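PDB 3B1N: ribokinase, putative from Burkholderia thailandensis, which probably phosphorylates nucleosides as a kinase of the pfkB (ribokinase) family, and binds ADP together with the nucleoside analogue mizoribine. Local coordinates for residues T16-F21 / T107-N112. Residues are numbered along the deposited sequence; the frame is centred on the assembly and turned at random. Where two conformers were deposited one is given.
Sequences TFEGRF and TDLDNN. With ADP (adenosine-5'-diphosphate), chain G.
Phe17 and Thr107 join the ends of two parallel lid strands, 10-16 and 101-107, of this pfkB-family kinase: Phe17 N donates to Thr107 O (2.8 Å). Beyond that bond segment 16-21 runs on beside the type I turn Asp108-Asn111, and Leu109 N, at the second position of the turn, gives its hydrogen to Gly19 O (2.9 Å).

Asp108 holds the two segments together. Its chi1 of 75° sets CG between the backbone N and the carbonyl carbon, and the carboxylate then serves both segments. OD2 takes Phe21 N on its anti lone pair (2.8 Å) and Asn112 ND2 on its syn side (2.9 Å), while OD1 accepts Asn112 N and so ties the start of the turn to the residue after it. A carboxylate suits this place, since its two oxygens meet three N-H groups; this would probably favour the charged form. Its CB also sits over the centre of the Phe21 ring, 3.7 Å from the centroid, a CH-pi contact; Asn112 CB approaches the same ring obliquely.

Leu109 spreads its branches over segment 16-21, CD1 reaching Gly19 N (3.4 Å) and CD2 nearing Glu18 OE1. Gly19, in an extended backbone conformation that glycine readily takes, passes close beside the Phe17 ring. Farther out, Arg20 bends at chi3 (65°), and NE makes a salt bridge with Asp110 through weak hydrogen bonds to both oxygens, the guanidinium and carboxylate planes 58° apart; a water links NH2 to OD2, and NH1 pairs with Glu23.

Asn112 OD1 accepts Ile33 N of the second subunit, and Asn111 lies at the bound ADP. A beta-hairpin turn between lid strands 101-107 and 113-118, braced by an aspartate, thus connects the lid to the nucleotide site and dimer interface in this ribokinase-type fold.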
loop_
_atom_site.group_PDB
_atom_site.type_symbol
_atom_site.label_atom_id
_atom_site.label_comp_id
_atom_site.label_asym_id
_atom_site.label_seq_id
_atom_site.Cartn_x
_atom_site.Cartn_y
_atom_site.Cartn_z
ATOM N N THR B 16 0.800 0.983 -8.716
ATOM C CA THR B 16 0.475 -0.233 -9.449
ATOM C C THR B 16 1.639 -1.215 -9.413
ATOM O O THR B 16 2.677 -0.954 -10.039
ATOM C CB THR B 16 0.233 0.047 -10.966
ATOM O OG1 THR B 16 -0.775 1.043 -11.132
ATOM C CG2 THR B 16 -0.260 -1.218 -11.651
ATOM N N PHE B 17 1.468 -2.310 -8.690
ATOM C CA PHE B 17 2.508 -3.389 -8.743
ATOM C C PHE B 17 2.194 -4.168 -9.981
ATOM O O PHE B 17 1.081 -4.725 -10.110
ATOM C CB PHE B 17 2.462 -4.283 -7.517
ATOM C CG PHE B 17 3.362 -5.501 -7.614
ATOM C CD1 PHE B 17 4.742 -5.304 -7.677
ATOM C CD2 PHE B 17 2.844 -6.804 -7.577
ATOM C CE1 PHE B 17 5.588 -6.378 -7.769
ATOM C CE2 PHE B 17 3.719 -7.904 -7.688
ATOM C CZ PHE B 17 5.083 -7.660 -7.806
ATOM N N GLU B 18 3.189 -4.224 -10.873
ATOM C CA GLU B 18 2.982 -4.919 -12.167
ATOM C C GLU B 18 3.223 -6.400 -11.982
ATOM O O GLU B 18 4.284 -6.944 -12.343
ATOM C CB GLU B 18 3.885 -4.333 -13.249
ATOM C CG GLU B 18 3.661 -2.858 -13.477
ATOM C CD GLU B 18 2.315 -2.531 -14.062
ATOM O OE1 GLU B 18 1.689 -3.425 -14.672
ATOM O OE2 GLU B 18 1.883 -1.363 -13.904
ATOM N N GLY B 19 2.246 -7.066 -11.400
ATOM C CA GLY B 19 2.365 -8.460 -11.001
ATOM C C GLY B 19 1.192 -8.841 -10.157
ATOM O O GLY B 19 0.193 -8.120 -10.136
ATOM N N ARG B 20 1.311 -9.962 -9.474
ATOM C CA ARG B 20 0.242 -10.544 -8.676
ATOM C C ARG B 20 0.794 -10.805 -7.300
ATOM O O ARG B 20 1.780 -11.547 -7.167
ATOM C CB ARG B 20 -0.216 -11.866 -9.310
ATOM C CG ARG B 20 -1.057 -11.619 -10.610
ATOM C CD ARG B 20 -1.361 -12.976 -11.294
ATOM N NE ARG B 20 -2.217 -13.851 -10.492
ATOM C CZ ARG B 20 -1.887 -15.063 -10.085
ATOM N NH1 ARG B 20 -0.691 -15.579 -10.335
ATOM N NH2 ARG B 20 -2.760 -15.767 -9.412
ATOM N N PHE B 21 0.176 -10.227 -6.268
ATOM C CA PHE B 21 0.617 -10.534 -4.875
ATOM C C PHE B 21 0.668 -12.017 -4.556
ATOM O O PHE B 21 1.520 -12.461 -3.827
ATOM C CB PHE B 21 -0.275 -9.855 -3.820
ATOM C CG PHE B 21 -0.326 -8.351 -3.913
ATOM C CD1 PHE B 21 0.753 -7.608 -4.314
ATOM C CD2 PHE B 21 -1.502 -7.682 -3.478
ATOM C CE1 PHE B 21 0.720 -6.166 -4.411
ATOM C CE2 PHE B 21 -1.554 -6.253 -3.539
ATOM C CZ PHE B 21 -0.480 -5.509 -4.013
ATOM N N THR B 107 -2.048 -1.471 -5.742
ATOM C CA THR B 107 -2.808 -2.474 -6.446
ATOM C C THR B 107 -1.902 -3.574 -7.034
ATOM O O THR B 107 -0.711 -3.341 -7.215
ATOM C CB THR B 107 -3.745 -1.798 -7.531
ATOM O OG1 THR B 107 -4.336 -2.805 -8.347
ATOM C CG2 THR B 107 -3.002 -0.777 -8.410
ATOM N N ASP B 108 -2.475 -4.727 -7.292
ATOM C CA ASP B 108 -1.834 -5.669 -8.203
ATOM C C ASP B 108 -2.743 -5.854 -9.389
ATOM O O ASP B 108 -3.766 -5.133 -9.490
ATOM C CB ASP B 108 -1.410 -6.996 -7.548
ATOM C CG ASP B 108 -2.566 -7.944 -7.261
ATOM O OD1 ASP B 108 -3.751 -7.642 -7.582
ATOM O OD2 ASP B 108 -2.313 -9.026 -6.728
ATOM N N LEU B 109 -2.406 -6.785 -10.265
ATOM C CA LEU B 109 -3.142 -6.945 -11.536
ATOM C C LEU B 109 -4.417 -7.755 -11.353
ATOM O O LEU B 109 -5.347 -7.573 -12.159
ATOM C CB LEU B 109 -2.238 -7.470 -12.659
ATOM C CG LEU B 109 -1.052 -6.524 -12.940
ATOM C CD1 LEU B 109 -0.042 -7.128 -13.972
ATOM C CD2 LEU B 109 -1.363 -5.029 -13.252
ATOM N N ASP B 110 -4.479 -8.581 -10.292
ATOM C CA ASP B 110 -5.646 -9.403 -9.895
ATOM C C ASP B 110 -6.738 -8.581 -9.251
ATOM O O ASP B 110 -7.756 -9.126 -8.790
ATOM C CB ASP B 110 -5.244 -10.418 -8.843
ATOM C CG ASP B 110 -4.717 -11.702 -9.420
ATOM O OD1 ASP B 110 -4.583 -11.774 -10.669
ATOM O OD2 ASP B 110 -4.495 -12.648 -8.616
ATOM N N ASN B 111 -6.511 -7.287 -9.170
ATOM C CA ASN B 111 -7.478 -6.342 -8.650
ATOM C C ASN B 111 -7.444 -6.422 -7.114
ATOM O O ASN B 111 -8.382 -6.007 -6.422
ATOM C CB ASN B 111 -8.913 -6.636 -9.203
ATOM C CG ASN B 111 -9.026 -6.619 -10.779
ATOM O OD1 ASN B 111 -10.147 -6.650 -11.296
ATOM N ND2 ASN B 111 -7.909 -6.555 -11.501
ATOM N N ASN B 112 -6.348 -6.958 -6.539
ATOM C CA ASN B 112 -6.145 -6.805 -5.088
ATOM C C ASN B 112 -5.720 -5.390 -4.819
ATOM O O ASN B 112 -4.978 -4.820 -5.630
ATOM C CB ASN B 112 -5.103 -7.815 -4.565
ATOM C CG ASN B 112 -5.563 -9.232 -4.776
ATOM O OD1 ASN B 112 -6.666 -9.585 -4.369
ATOM N ND2 ASN B 112 -4.747 -10.058 -5.472
HETATM P PB ADP G . -13.814 -4.065 -7.322
HETATM O O1B ADP G . -12.964 -4.961 -6.434
HETATM O O2B ADP G . -15.012 -3.592 -6.557
HETATM O O3B ADP G . -13.203 -2.954 -8.099
HETATM P PA ADP G . -14.002 -6.251 -9.368
HETATM O O1A ADP G . -12.476 -6.416 -9.353
HETATM O O2A ADP G . -14.873 -7.415 -9.006
HETATM O O3A ADP G . -14.514 -5.095 -8.420
HETATM O "O5'" ADP G . -14.246 -5.721 -10.819
HETATM C "C5'" ADP G . -15.573 -5.270 -11.112
HETATM C "C4'" ADP G . -16.007 -5.573 -12.538
HETATM O "O4'" ADP G . -15.109 -4.914 -13.457
HETATM C "C3'" ADP G . -15.950 -7.075 -12.912
HETATM O "O3'" ADP G . -17.128 -7.768 -12.471
HETATM C "C2'" ADP G . -15.716 -6.984 -14.398
HETATM O "O2'" ADP G . -16.972 -6.783 -15.081
HETATM C "C1'" ADP G . -14.869 -5.755 -14.580
HETATM N N9 ADP G . -13.432 -6.144 -14.541
HETATM C C8 ADP G . -12.572 -6.200 -13.475
HETATM N N7 ADP G . -11.348 -6.666 -13.884
HETATM C C5 ADP G . -11.459 -6.974 -15.167
HETATM C C6 ADP G . -10.568 -7.542 -16.176
HETATM N N6 ADP G . -9.297 -7.859 -15.798
HETATM N N1 ADP G . -11.026 -7.715 -17.402
HETATM C C2 ADP G . -12.293 -7.395 -17.761
HETATM N N3 ADP G . -13.152 -6.850 -16.890
HETATM C C4 ADP G . -12.813 -6.649 -15.617
HETATM O O HOH W 1 -5.519 -15.034 -9.266
#